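Local coordinates for protein tryptophan synthase alpha-subunit (Pyrococcus furiosus, PDB 1GEQ) that catalyses the aldol cleavage of indoleglycerol phosphate to indole and glyceraldehyde 3-phosphate as the alpha subunit of tryptophan synthase, at residues A140-P145 / Y180-R185; V151-T156 / I189-V194; L11-P16 / G38-D43; T87-I92 / D116-H121. One frame throughout, in Å; residues are numbered along the deposited sequence.

All four contacts belong to one eight-stranded TIM barrel and differ in where they sit on it. Interaction 3 is the buried one: it ends the parallel pairing of the first two strands with backbone bonds, close to both proton acceptors. Interaction 4 touches it through F41, which meets Y88 and N90, and is held by a loop aspartate bonded to a helix start and by a tyrosine ring. Interactions 1 and 2 each pair one of helices 146-155 and 177-189 with a loop flanking the other. Both are partly buried, but interaction 1 sets leucine on backbone beside a salt-bridge network at the surface, whereas interaction 2 buries a carboxylate against peptide NH groups.

Interaction 1. Residues A140-P145 / Y180-R185; sequences AAPNTP and YDLLRR
A141 O is gripped twice by T144: its backbone N at 3.0 Å and its OG1, also 3.0 Å away, both reach the carbonyl from the same face of its plane. The first bond closes the type I beta turn A141 to T144, by which the chain leaves the TIM-barrel strand 135-140 and heads into helix 146-155. Against this turn lies L182 of helix 177-189. With CG anti to the backbone N (chi1 -159°), L182 sends its branches across to the loop, and CD1 does most of the touching. It rests 3.6 Å from A140 O and 3.7 Å from A141 C, so the methyl packs mainly on main chain. The P142 ring adds its CD carbon to the same methyl. Beyond the turn, L182 also meets L162 of the neighbouring strand 159-163.

On the outer side R185 swings toward the loop, its guanidinium edge facing the carbonyls of P142 and T144. The modelled approach to T144 O is too short to be trusted. What fixes the group more soundly is D181, one turn back on the helix, which forms salt bridges with both arginines. Its two oxygens are shared out: R184 NH1 sits 2.6 Å from D181 OD2, above the carboxylate plane, while R185 NH1 bonds to D181 OD1 at 2.6 Å, lying nearly along the C-O axis and close to the guanidinium plane.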
loop_
_atom_site.group_PDB
_atom_site.type_symbol
_atom_site.label_atom_id
_atom_site.label_comp_id
_atom_site.label_asym_id
_atom_site.label_seq_id
_atom_site.Cartn_x
_atom_site.Cartn_y
_atom_site.Cartn_z
ATOM N N ALA A 140 0.206 -10.293 -5.442
ATOM C CA ALA A 140 0.404 -11.266 -6.501
ATOM C C ALA A 140 1.128 -10.519 -7.606
ATOM O O ALA A 140 0.812 -9.369 -7.902
ATOM C CB ALA A 140 -0.951 -11.806 -7.001
ATOM N N ALA A 141 2.129 -11.178 -8.187
ATOM C CA ALA A 141 2.927 -10.603 -9.259
ATOM C C ALA A 141 2.546 -11.336 -10.538
ATOM O O ALA A 141 1.791 -12.305 -10.495
ATOM C CB ALA A 141 4.420 -10.793 -8.961
ATOM N N PRO A 142 3.061 -10.886 -11.690
ATOM C CA PRO A 142 2.743 -11.535 -12.967
ATOM C C PRO A 142 3.094 -13.034 -13.100
ATOM O O PRO A 142 2.543 -13.724 -13.969
ATOM C CB PRO A 142 3.483 -10.662 -13.977
ATOM C CG PRO A 142 3.404 -9.302 -13.355
ATOM C CD PRO A 142 3.765 -9.610 -11.917
ATOM N N ASN A 143 3.994 -13.539 -12.259
ATOM C CA ASN A 143 4.363 -14.952 -12.345
ATOM C C ASN A 143 3.533 -15.806 -11.392
ATOM O O ASN A 143 3.817 -16.979 -11.178
ATOM C CB ASN A 143 5.861 -15.147 -12.070
ATOM C CG ASN A 143 6.249 -14.793 -10.653
ATOM O OD1 ASN A 143 5.713 -13.851 -10.069
ATOM N ND2 ASN A 143 7.210 -15.531 -10.095
ATOM N N THR A 144 2.502 -15.204 -10.809
ATOM C CA THR A 144 1.613 -15.926 -9.906
ATOM C C THR A 144 0.623 -16.714 -10.772
ATOM O O THR A 144 -0.079 -16.132 -11.583
ATOM C CB THR A 144 0.810 -14.953 -9.012
ATOM O OG1 THR A 144 1.711 -14.177 -8.206
ATOM C CG2 THR A 144 -0.160 -15.732 -8.120
ATOM N N PRO A 145 0.571 -18.053 -10.629
ATOM C CA PRO A 145 -0.357 -18.871 -11.422
ATOM C C PRO A 145 -1.803 -18.767 -10.920
ATOM O O PRO A 145 -2.045 -18.403 -9.776
ATOM C CB PRO A 145 0.201 -20.282 -11.254
ATOM C CG PRO A 145 0.748 -20.243 -9.841
ATOM C CD PRO A 145 1.462 -18.899 -9.816
ATOM N N TYR A 180 -1.369 -6.306 -17.495
ATOM C CA TYR A 180 -2.770 -6.345 -17.886
ATOM C C TYR A 180 -3.260 -7.787 -17.832
ATOM O O TYR A 180 -4.411 -8.045 -17.471
ATOM C CB TYR A 180 -2.949 -5.800 -19.306
ATOM C CG TYR A 180 -3.013 -4.293 -19.387
ATOM C CD1 TYR A 180 -1.947 -3.552 -19.899
ATOM C CD2 TYR A 180 -4.143 -3.610 -18.966
ATOM C CE1 TYR A 180 -2.009 -2.168 -19.984
ATOM C CE2 TYR A 180 -4.216 -2.217 -19.046
ATOM C CZ TYR A 180 -3.147 -1.506 -19.562
ATOM O OH TYR A 180 -3.220 -0.136 -19.662
ATOM N N ASP A 181 -2.385 -8.721 -18.199
ATOM C CA ASP A 181 -2.746 -10.133 -18.186
ATOM C C ASP A 181 -3.043 -10.579 -16.763
ATOM O O ASP A 181 -3.998 -11.326 -16.517
ATOM C CB ASP A 181 -1.615 -10.997 -18.759
ATOM C CG ASP A 181 -1.912 -12.488 -18.665
ATOM O OD1 ASP A 181 -1.393 -13.158 -17.744
ATOM O OD2 ASP A 181 -2.688 -12.988 -19.507
ATOM N N LEU A 182 -2.220 -10.122 -15.828
ATOM C CA LEU A 182 -2.389 -10.478 -14.423
ATOM C C LEU A 182 -3.756 -9.964 -13.934
ATOM O O LEU A 182 -4.463 -10.651 -13.211
ATOM C CB LEU A 182 -1.281 -9.837 -13.590
ATOM C CG LEU A 182 -0.932 -10.411 -12.206
ATOM C CD1 LEU A 182 -0.429 -9.285 -11.311
ATOM C CD2 LEU A 182 -2.105 -11.085 -11.584
ATOM N N LEU A 183 -4.097 -8.739 -14.321
ATOM C CA LEU A 183 -5.374 -8.141 -13.922
ATOM C C LEU A 183 -6.554 -8.923 -14.509
ATOM O O LEU A 183 -7.512 -9.234 -13.807
ATOM C CB LEU A 183 -5.433 -6.680 -14.388
ATOM C CG LEU A 183 -6.767 -5.934 -14.192
ATOM C CD1 LEU A 183 -7.196 -5.974 -12.723
ATOM C CD2 LEU A 183 -6.585 -4.513 -14.675
ATOM N N ARG A 184 -6.473 -9.246 -15.798
ATOM C CA ARG A 184 -7.529 -10.000 -16.468
ATOM C C ARG A 184 -7.779 -11.317 -15.741
ATOM O O ARG A 184 -8.920 -11.660 -15.425
ATOM C CB ARG A 184 -7.141 -10.297 -17.921
ATOM C CG ARG A 184 -8.293 -10.852 -18.751
ATOM C CD ARG A 184 -7.813 -11.579 -20.002
ATOM N NE ARG A 184 -7.236 -12.884 -19.678
ATOM C CZ ARG A 184 -5.947 -13.190 -19.790
ATOM N NH1 ARG A 184 -5.079 -12.283 -20.219
ATOM N NH2 ARG A 184 -5.526 -14.404 -19.466
ATOM N N ARG A 185 -6.701 -12.054 -15.490
ATOM C CA ARG A 185 -6.763 -13.333 -14.794
ATOM C C ARG A 185 -7.346 -13.167 -13.395
ATOM O O ARG A 185 -8.197 -13.947 -12.966
ATOM C CB ARG A 185 -5.351 -13.955 -14.710
ATOM C CG ARG A 185 -4.929 -14.702 -15.972
ATOM C CD ARG A 185 -3.418 -14.796 -16.110
ATOM N NE ARG A 185 -2.759 -15.144 -14.860
ATOM C CZ ARG A 185 -1.588 -14.652 -14.477
ATOM N NH1 ARG A 185 -0.944 -13.787 -15.240
ATOM N NH2 ARG A 185 -1.057 -15.024 -13.330
#

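Interaction 2. Residues V151-T156 / I189-V194; sequences VIDDMT and ICRNKV
The carboxylate of D153 takes two consecutive backbone NH groups. R191 N gives an almost straight bond to D153 OD1, 2.9 Å long with 173° at the hydrogen, arriving from above the carboxylate plane. N192 N meets the syn lone pair of D153 OD2 at 3.1 Å. C190 CB comes alongside, 3.4 Å from D153 OD2. The aspartate is delivered by its first torsion, which puts CG anti to the backbone N (chi1 -173°) and brings the acid to the loop.

Next comes N192, whose side chain lies beside the last turn of helix 146-155: its CG is 3.8 Å from T156 CG2. T156 is itself tied back, OG1 donating to I152 O at 2.8 Å, and packs on F138 of strand 135-140. On the outer flank water 1 lies within hydrogen-bonding distance of D153 OD1 and of D154 OD1, with a weak bond from R191 NH1.

This is the end of the TIM barrel where the strands begin, opposite the active-site mouth; the end of helix 146-155 meets the loop leading into strand 194-197 there. D153 stands near the C-terminal end of its helix, which would tend to disfavour a negative charge; two peptide NH groups and the guanidinium of R191, whose NH1 is 5.0 Å from D153 OD1, would offset that and are consistent with an ionised carboxylate.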
loop_
_atom_site.group_PDB
_atom_site.type_symbol
_atom_site.label_atom_id
_atom_site.label_comp_id
_atom_site.label_asym_id
_atom_site.label_seq_id
_atom_site.Cartn_x
_atom_site.Cartn_y
_atom_site.Cartn_z
ATOM N N VAL A 151 -5.889 -19.408 -4.020
ATOM C CA VAL A 151 -5.535 -19.618 -2.620
ATOM C C VAL A 151 -5.403 -18.279 -1.917
ATOM O O VAL A 151 -5.932 -18.078 -0.820
ATOM C CB VAL A 151 -4.211 -20.399 -2.488
ATOM C CG1 VAL A 151 -3.788 -20.464 -1.028
ATOM C CG2 VAL A 151 -4.387 -21.807 -3.056
ATOM N N ILE A 152 -4.692 -17.357 -2.554
ATOM C CA ILE A 152 -4.505 -16.023 -1.993
ATOM C C ILE A 152 -5.854 -15.345 -1.767
ATOM O O ILE A 152 -6.084 -14.752 -0.714
ATOM C CB ILE A 152 -3.653 -15.147 -2.934
ATOM C CG1 ILE A 152 -2.202 -15.619 -2.872
ATOM C CG2 ILE A 152 -3.758 -13.677 -2.544
ATOM C CD1 ILE A 152 -1.353 -15.103 -4.015
ATOM N N ASP A 153 -6.737 -15.417 -2.761
ATOM C CA ASP A 153 -8.057 -14.809 -2.637
ATOM C C ASP A 153 -8.823 -15.381 -1.437
ATOM O O ASP A 153 -9.520 -14.646 -0.740
ATOM C CB ASP A 153 -8.876 -15.018 -3.922
ATOM C CG ASP A 153 -10.202 -14.252 -3.904
ATOM O OD1 ASP A 153 -11.268 -14.887 -4.063
ATOM O OD2 ASP A 153 -10.170 -13.017 -3.730
ATOM N N ASP A 154 -8.693 -16.686 -1.196
ATOM C CA ASP A 154 -9.393 -17.317 -0.073
ATOM C C ASP A 154 -8.876 -16.880 1.298
ATOM O O ASP A 154 -9.618 -16.909 2.275
ATOM C CB ASP A 154 -9.315 -18.844 -0.151
ATOM C CG ASP A 154 -10.144 -19.424 -1.286
ATOM O OD1 ASP A 154 -11.126 -18.781 -1.709
ATOM O OD2 ASP A 154 -9.814 -20.533 -1.743
ATOM N N MET A 155 -7.612 -16.484 1.381
ATOM C CA MET A 155 -7.059 -16.053 2.661
ATOM C C MET A 155 -7.205 -14.544 2.849
ATOM O O MET A 155 -6.991 -14.026 3.941
ATOM C CB MET A 155 -5.572 -16.409 2.756
ATOM C CG MET A 155 -5.253 -17.881 2.645
ATOM S SD MET A 155 -3.511 -18.154 3.004
ATOM C CE MET A 155 -2.727 -17.303 1.619
ATOM N N THR A 156 -7.566 -13.844 1.780
ATOM C CA THR A 156 -7.692 -12.392 1.839
ATOM C C THR A 156 -9.016 -11.875 2.390
ATOM O O THR A 156 -10.083 -12.278 1.934
ATOM C CB THR A 156 -7.495 -11.780 0.438
ATOM O OG1 THR A 156 -6.176 -12.086 -0.038
ATOM C CG2 THR A 156 -7.709 -10.272 0.491
ATOM N N ILE A 189 -10.871 -14.747 -11.304
ATOM C CA ILE A 189 -10.756 -15.629 -10.155
ATOM C C ILE A 189 -11.162 -15.080 -8.800
ATOM O O ILE A 189 -11.839 -15.764 -8.035
ATOM C CB ILE A 189 -9.296 -16.130 -10.031
ATOM C CG1 ILE A 189 -8.918 -16.923 -11.279
ATOM C CG2 ILE A 189 -9.119 -16.983 -8.768
ATOM C CD1 ILE A 189 -7.450 -17.322 -11.331
ATOM N N CYS A 190 -10.736 -13.857 -8.499
ATOM C CA CYS A 190 -10.991 -13.272 -7.196
ATOM C C CYS A 190 -12.396 -12.787 -6.875
ATOM O O CYS A 190 -13.039 -12.140 -7.688
ATOM C CB CYS A 190 -10.036 -12.107 -6.964
ATOM S SG CYS A 190 -8.315 -12.556 -7.210
ATOM N N ARG A 191 -12.833 -13.107 -5.656
ATOM C CA ARG A 191 -14.126 -12.659 -5.163
ATOM C C ARG A 191 -13.841 -11.328 -4.451
ATOM O O ARG A 191 -14.693 -10.442 -4.403
ATOM C CB ARG A 191 -14.718 -13.705 -4.203
ATOM C CG ARG A 191 -15.109 -15.006 -4.919
ATOM C CD ARG A 191 -15.726 -16.045 -3.994
ATOM N NE ARG A 191 -16.478 -17.049 -4.753
ATOM C CZ ARG A 191 -15.963 -18.159 -5.280
ATOM N NH1 ARG A 191 -14.672 -18.432 -5.137
ATOM N NH2 ARG A 191 -16.740 -18.986 -5.970
ATOM N N ASN A 192 -12.628 -11.192 -3.912
ATOM C CA ASN A 192 -12.215 -9.957 -3.237
ATOM C C ASN A 192 -11.974 -8.858 -4.263
ATOM O O ASN A 192 -11.747 -9.138 -5.437
ATOM C CB ASN A 192 -10.908 -10.159 -2.465
ATOM C CG ASN A 192 -11.119 -10.775 -1.108
ATOM O OD1 ASN A 192 -10.857 -11.962 -0.901
ATOM N ND2 ASN A 192 -11.596 -9.973 -0.170
ATOM N N LYS A 193 -12.046 -7.605 -3.823
ATOM C CA LYS A 193 -11.776 -6.499 -4.729
ATOM C C LYS A 193 -10.280 -6.560 -5.016
ATOM O O LYS A 193 -9.518 -7.137 -4.235
ATOM C CB LYS A 193 -12.123 -5.156 -4.085
ATOM C CG LYS A 193 -13.624 -4.956 -3.864
ATOM C CD LYS A 193 -13.931 -3.500 -3.545
ATOM C CE LYS A 193 -15.444 -3.249 -3.506
ATOM N NZ LYS A 193 -15.757 -1.795 -3.657
ATOM N N VAL A 194 -9.869 -5.974 -6.129
ATOM C CA VAL A 194 -8.465 -5.979 -6.519
ATOM C C VAL A 194 -7.974 -4.556 -6.729
ATOM O O VAL A 194 -8.679 -3.731 -7.310
ATOM C CB VAL A 194 -8.256 -6.768 -7.851
ATOM C CG1 VAL A 194 -6.828 -6.617 -8.333
ATOM C CG2 VAL A 194 -8.592 -8.237 -7.646
HETATM O O HOH W 1 -12.612 -16.953 -2.789
#

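Interaction 3. Residues L11-P16 / G38-D43; sequences LTAGDP and GIPFSD
The parallel pairing of the first two TIM-barrel strands, 6-12 and 35-38, ends here, with T12 bridged to G38 at the catalytic mouth of the barrel. G38 uses both its peptide groups on residues flanking T12. Its N donates to L11 O at 2.8 Å, nearly straight at 177°, and its O accepts from A13 N at 2.7 Å.

Past the bridge the chains part. The segment 11-16 folds into a type II turn from T12 to D15, with G14 at a positive phi of 82°, while the other chain runs on through P40. Side chains fill the angle between them: T12 CG2 lies 3.8 Å from P40 CG, the two side chains running antiparallel alongside each other, and A13 CB leans over G38 O at 3.3 Å. T12 places its methyl there because CG2 is anti to the backbone N (chi1 -63° for OG1); its hydroxyl is bonded with Y10 OH and S54 OG.

The two proton acceptors are near, the T12 and D47 side chains being about 8 Å apart, and E36 comes just two residues before G38. D15 is salt-bridged to R57. A58 and L59 of helix 49-60 pack against P40, whose ring carbon CG comes within 3.1 Å of A13 O.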
loop_
_atom_site.group_PDB
_atom_site.type_symbol
_atom_site.label_atom_id
_atom_site.label_comp_id
_atom_site.label_asym_id
_atom_site.label_seq_id
_atom_site.Cartn_x
_atom_site.Cartn_y
_atom_site.Cartn_z
ATOM N N LEU A 11 2.508 5.961 0.513
ATOM C CA LEU A 11 3.528 6.891 1.001
ATOM C C LEU A 11 4.401 6.134 1.983
ATOM O O LEU A 11 3.916 5.257 2.694
ATOM C CB LEU A 11 2.895 8.084 1.740
ATOM C CG LEU A 11 2.049 9.098 0.973
ATOM C CD1 LEU A 11 1.500 10.129 1.944
ATOM C CD2 LEU A 11 2.890 9.776 -0.089
ATOM N N THR A 12 5.688 6.465 2.029
ATOM C CA THR A 12 6.572 5.806 2.976
ATOM C C THR A 12 6.568 6.610 4.282
ATOM O O THR A 12 6.736 7.834 4.264
ATOM C CB THR A 12 8.008 5.716 2.422
ATOM O OG1 THR A 12 8.003 4.911 1.232
ATOM C CG2 THR A 12 8.946 5.092 3.451
ATOM N N ALA A 13 6.350 5.931 5.407
ATOM C CA ALA A 13 6.327 6.615 6.701
ATOM C C ALA A 13 7.708 7.193 7.023
ATOM O O ALA A 13 8.729 6.521 6.864
ATOM C CB ALA A 13 5.897 5.643 7.804
ATOM N N GLY A 14 7.729 8.452 7.457
ATOM C CA GLY A 14 8.984 9.095 7.819
ATOM C C GLY A 14 9.791 9.676 6.676
ATOM O O GLY A 14 10.962 10.016 6.853
ATOM N N ASP A 15 9.177 9.806 5.504
ATOM C CA ASP A 15 9.863 10.358 4.333
ATOM C C ASP A 15 9.266 11.715 3.954
ATOM O O ASP A 15 8.179 11.772 3.377
ATOM C CB ASP A 15 9.727 9.388 3.150
ATOM C CG ASP A 15 10.387 9.903 1.881
ATOM O OD1 ASP A 15 10.078 9.361 0.800
ATOM O OD2 ASP A 15 11.213 10.835 1.954
ATOM N N PRO A 16 9.972 12.824 4.244
ATOM C CA PRO A 16 11.281 12.997 4.895
ATOM C C PRO A 16 11.277 12.894 6.422
ATOM O O PRO A 16 12.329 12.710 7.039
ATOM C CB PRO A 16 11.704 14.384 4.427
ATOM C CG PRO A 16 10.406 15.119 4.467
ATOM C CD PRO A 16 9.469 14.132 3.772
ATOM N N GLY A 38 3.683 2.815 4.038
ATOM C CA GLY A 38 4.795 1.883 4.098
ATOM C C GLY A 38 5.786 2.105 5.224
ATOM O O GLY A 38 6.204 3.234 5.497
ATOM N N ILE A 39 6.142 1.012 5.883
ATOM C CA ILE A 39 7.101 1.036 6.975
ATOM C C ILE A 39 8.487 0.781 6.382
ATOM O O ILE A 39 8.731 -0.276 5.787
ATOM C CB ILE A 39 6.794 -0.064 8.006
ATOM C CG1 ILE A 39 5.456 0.237 8.689
ATOM C CG2 ILE A 39 7.925 -0.154 9.035
ATOM C CD1 ILE A 39 5.047 -0.813 9.695
ATOM N N PRO A 40 9.405 1.745 6.548
ATOM C CA PRO A 40 10.787 1.681 6.053
ATOM C C PRO A 40 11.514 0.420 6.487
ATOM O O PRO A 40 11.378 -0.029 7.623
ATOM C CB PRO A 40 11.427 2.936 6.650
ATOM C CG PRO A 40 10.281 3.881 6.784
ATOM C CD PRO A 40 9.168 3.001 7.281
ATOM N N PHE A 41 12.302 -0.135 5.575
ATOM C CA PHE A 41 13.079 -1.333 5.852
ATOM C C PHE A 41 14.432 -1.205 5.152
ATOM O O PHE A 41 14.509 -0.683 4.043
ATOM C CB PHE A 41 12.337 -2.571 5.355
ATOM C CG PHE A 41 13.045 -3.853 5.656
ATOM C CD1 PHE A 41 13.458 -4.142 6.957
ATOM C CD2 PHE A 41 13.310 -4.767 4.648
ATOM C CE1 PHE A 41 14.138 -5.324 7.249
ATOM C CE2 PHE A 41 13.989 -5.960 4.926
ATOM C CZ PHE A 41 14.401 -6.234 6.233
ATOM N N SER A 42 15.492 -1.678 5.802
ATOM C CA SER A 42 16.841 -1.569 5.250
ATOM C C SER A 42 17.084 -2.329 3.948
ATOM O O SER A 42 17.963 -1.954 3.175
ATOM C CB SER A 42 17.874 -1.993 6.299
ATOM O OG SER A 42 17.622 -3.310 6.757
ATOM N N ASP A 43 16.315 -3.379 3.690
ATOM C CA ASP A 43 16.494 -4.142 2.455
ATOM C C ASP A 43 15.189 -4.370 1.699
ATOM O O ASP A 43 14.709 -5.498 1.616
ATOM C CB ASP A 43 17.148 -5.496 2.752
ATOM C CG ASP A 43 18.610 -5.369 3.148
ATOM O OD1 ASP A 43 19.460 -5.189 2.252
ATOM O OD2 ASP A 43 18.903 -5.439 4.358
#

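Interaction 4. Residues T87-I92 / D116-H121; sequences TYYNPI and DLPVFH
P118 lies over one face of the Y89 ring: its CD sits 4.1 Å from the ring centroid, 25° off the normal, a CH-pi contact displaced toward the rim. L117 CD1 meets the same ring obliquely, 3.7 Å from Y89 CE1, and the hydroxyl end comes near H121 ND1. The neighbouring ring, Y88, receives D116 OD2 at its edge, 3.7 Å from CD2, with ring and carboxylate planes 67° apart.

The polar part of the contact is D116. Its CG stands between the backbone N and the carbonyl carbon (chi1 59°), which turns the acid back onto the start of helix 89-95. There Y89 N donates to the syn lone pair of D116 OD1 at 2.6 Å. D116 OD2 accepts from water 2 at 2.6 Å, and that water takes the N-H of N90. One carboxylate thus serves Y89 N directly and N90 N through a water, an arrangement that would favour its negative charge.

The Y88 ring meets that of F41, and its OH bonds to the proton acceptor D47. The contact joins the start of helix 89-95, after strand 83-87, to the loop following the adjacent strand 111-114, at the active-site mouth of a TIM barrel.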
loop_
_atom_site.group_PDB
_atom_site.type_symbol
_atom_site.label_atom_id
_atom_site.label_comp_id
_atom_site.label_asym_id
_atom_site.label_seq_id
_atom_site.Cartn_x
_atom_site.Cartn_y
_atom_site.Cartn_z
ATOM N N THR A 87 4.432 -3.544 5.120
ATOM C CA THR A 87 5.712 -3.771 5.775
ATOM C C THR A 87 6.387 -5.068 5.373
ATOM O O THR A 87 5.746 -5.987 4.866
ATOM C CB THR A 87 5.522 -3.816 7.311
ATOM O OG1 THR A 87 6.794 -3.930 7.968
ATOM C CG2 THR A 87 4.669 -5.017 7.688
ATOM N N TYR A 88 7.692 -5.129 5.608
ATOM C CA TYR A 88 8.447 -6.342 5.354
ATOM C C TYR A 88 8.297 -7.135 6.656
ATOM O O TYR A 88 7.917 -6.564 7.682
ATOM C CB TYR A 88 9.911 -6.013 5.049
ATOM C CG TYR A 88 10.104 -5.619 3.606
ATOM C CD1 TYR A 88 9.648 -4.388 3.127
ATOM C CD2 TYR A 88 10.691 -6.501 2.701
ATOM C CE1 TYR A 88 9.772 -4.049 1.787
ATOM C CE2 TYR A 88 10.819 -6.168 1.351
ATOM C CZ TYR A 88 10.358 -4.945 0.903
ATOM O OH TYR A 88 10.496 -4.621 -0.429
ATOM N N TYR A 89 8.588 -8.433 6.621
ATOM C CA TYR A 89 8.415 -9.295 7.795
ATOM C C TYR A 89 9.359 -9.092 8.985
ATOM O O TYR A 89 8.939 -9.251 10.135
ATOM C CB TYR A 89 8.460 -10.768 7.369
ATOM C CG TYR A 89 7.900 -11.731 8.402
ATOM C CD1 TYR A 89 6.626 -11.543 8.928
ATOM C CD2 TYR A 89 8.627 -12.844 8.822
ATOM C CE1 TYR A 89 6.079 -12.440 9.843
ATOM C CE2 TYR A 89 8.089 -13.753 9.739
ATOM C CZ TYR A 89 6.814 -13.541 10.243
ATOM O OH TYR A 89 6.274 -14.426 11.149
ATOM N N ASN A 90 10.617 -8.756 8.721
ATOM C CA ASN A 90 11.601 -8.559 9.788
ATOM C C ASN A 90 11.084 -7.748 10.980
ATOM O O ASN A 90 11.109 -8.220 12.111
ATOM C CB ASN A 90 12.868 -7.913 9.217
ATOM C CG ASN A 90 13.909 -7.611 10.285
ATOM O OD1 ASN A 90 14.345 -8.501 11.018
ATOM N ND2 ASN A 90 14.314 -6.349 10.375
ATOM N N PRO A 91 10.609 -6.520 10.739
ATOM C CA PRO A 91 10.097 -5.681 11.831
ATOM C C PRO A 91 9.011 -6.374 12.671
ATOM O O PRO A 91 9.148 -6.528 13.887
ATOM C CB PRO A 91 9.549 -4.463 11.097
ATOM C CG PRO A 91 10.409 -4.389 9.865
ATOM C CD PRO A 91 10.480 -5.827 9.446
ATOM N N ILE A 92 7.931 -6.782 12.016
ATOM C CA ILE A 92 6.825 -7.449 12.696
ATOM C C ILE A 92 7.262 -8.747 13.378
ATOM O O ILE A 92 6.892 -9.014 14.524
ATOM C CB ILE A 92 5.660 -7.730 11.699
ATOM C CG1 ILE A 92 4.791 -8.885 12.203
ATOM C CG2 ILE A 92 6.214 -8.012 10.316
ATOM C CD1 ILE A 92 3.600 -9.176 11.309
ATOM N N ASP A 116 7.010 -9.758 2.261
ATOM C CA ASP A 116 7.759 -11.006 2.179
ATOM C C ASP A 116 7.411 -12.038 3.252
ATOM O O ASP A 116 8.303 -12.642 3.851
ATOM C CB ASP A 116 9.250 -10.686 2.241
ATOM C CG ASP A 116 9.632 -9.953 3.516
ATOM O OD1 ASP A 116 8.737 -9.363 4.154
ATOM O OD2 ASP A 116 10.822 -9.956 3.875
ATOM N N LEU A 117 6.119 -12.243 3.487
ATOM C CA LEU A 117 5.665 -13.211 4.482
ATOM C C LEU A 117 5.949 -14.635 4.009
ATOM O O LEU A 117 5.461 -15.055 2.958
ATOM C CB LEU A 117 4.157 -13.066 4.722
ATOM C CG LEU A 117 3.530 -14.048 5.724
ATOM C CD1 LEU A 117 3.939 -13.659 7.136
ATOM C CD2 LEU A 117 2.017 -14.040 5.601
ATOM N N PRO A 118 6.747 -15.393 4.776
ATOM C CA PRO A 118 7.058 -16.774 4.387
ATOM C C PRO A 118 5.755 -17.546 4.178
ATOM O O PRO A 118 4.857 -17.498 5.019
ATOM C CB PRO A 118 7.867 -17.280 5.574
ATOM C CG PRO A 118 8.605 -16.032 6.019
ATOM C CD PRO A 118 7.507 -14.994 5.975
ATOM N N VAL A 119 5.653 -18.250 3.054
ATOM C CA VAL A 119 4.438 -18.993 2.735
ATOM C C VAL A 119 3.989 -19.950 3.836
ATOM O O VAL A 119 2.792 -20.121 4.061
ATOM C CB VAL A 119 4.583 -19.772 1.401
ATOM C CG1 VAL A 119 5.561 -20.926 1.555
ATOM C CG2 VAL A 119 3.222 -20.270 0.944
ATOM N N PHE A 120 4.940 -20.566 4.529
ATOM C CA PHE A 120 4.606 -21.494 5.605
ATOM C C PHE A 120 4.296 -20.797 6.927
ATOM O O PHE A 120 4.469 -21.372 8.001
ATOM C CB PHE A 120 5.735 -22.509 5.804
ATOM C CG PHE A 120 5.575 -23.758 4.981
ATOM C CD1 PHE A 120 5.402 -24.992 5.599
ATOM C CD2 PHE A 120 5.571 -23.699 3.589
ATOM C CE1 PHE A 120 5.221 -26.151 4.846
ATOM C CE2 PHE A 120 5.390 -24.855 2.826
ATOM C CZ PHE A 120 5.216 -26.083 3.456
ATOM N N HIS A 121 3.832 -19.559 6.837
ATOM C CA HIS A 121 3.473 -18.769 8.008
ATOM C C HIS A 121 2.176 -18.032 7.717
ATOM O O HIS A 121 1.536 -17.492 8.621
ATOM C CB HIS A 121 4.582 -17.762 8.326
ATOM C CG HIS A 121 5.746 -18.352 9.061
ATOM N ND1 HIS A 121 6.962 -17.714 9.155
ATOM C CD2 HIS A 121 5.867 -19.504 9.760
ATOM C CE1 HIS A 121 7.790 -18.455 9.878
ATOM N NE2 HIS A 121 7.147 -19.545 10.258
HETATM O O HOH W 2 11.744 -8.877 6.083
#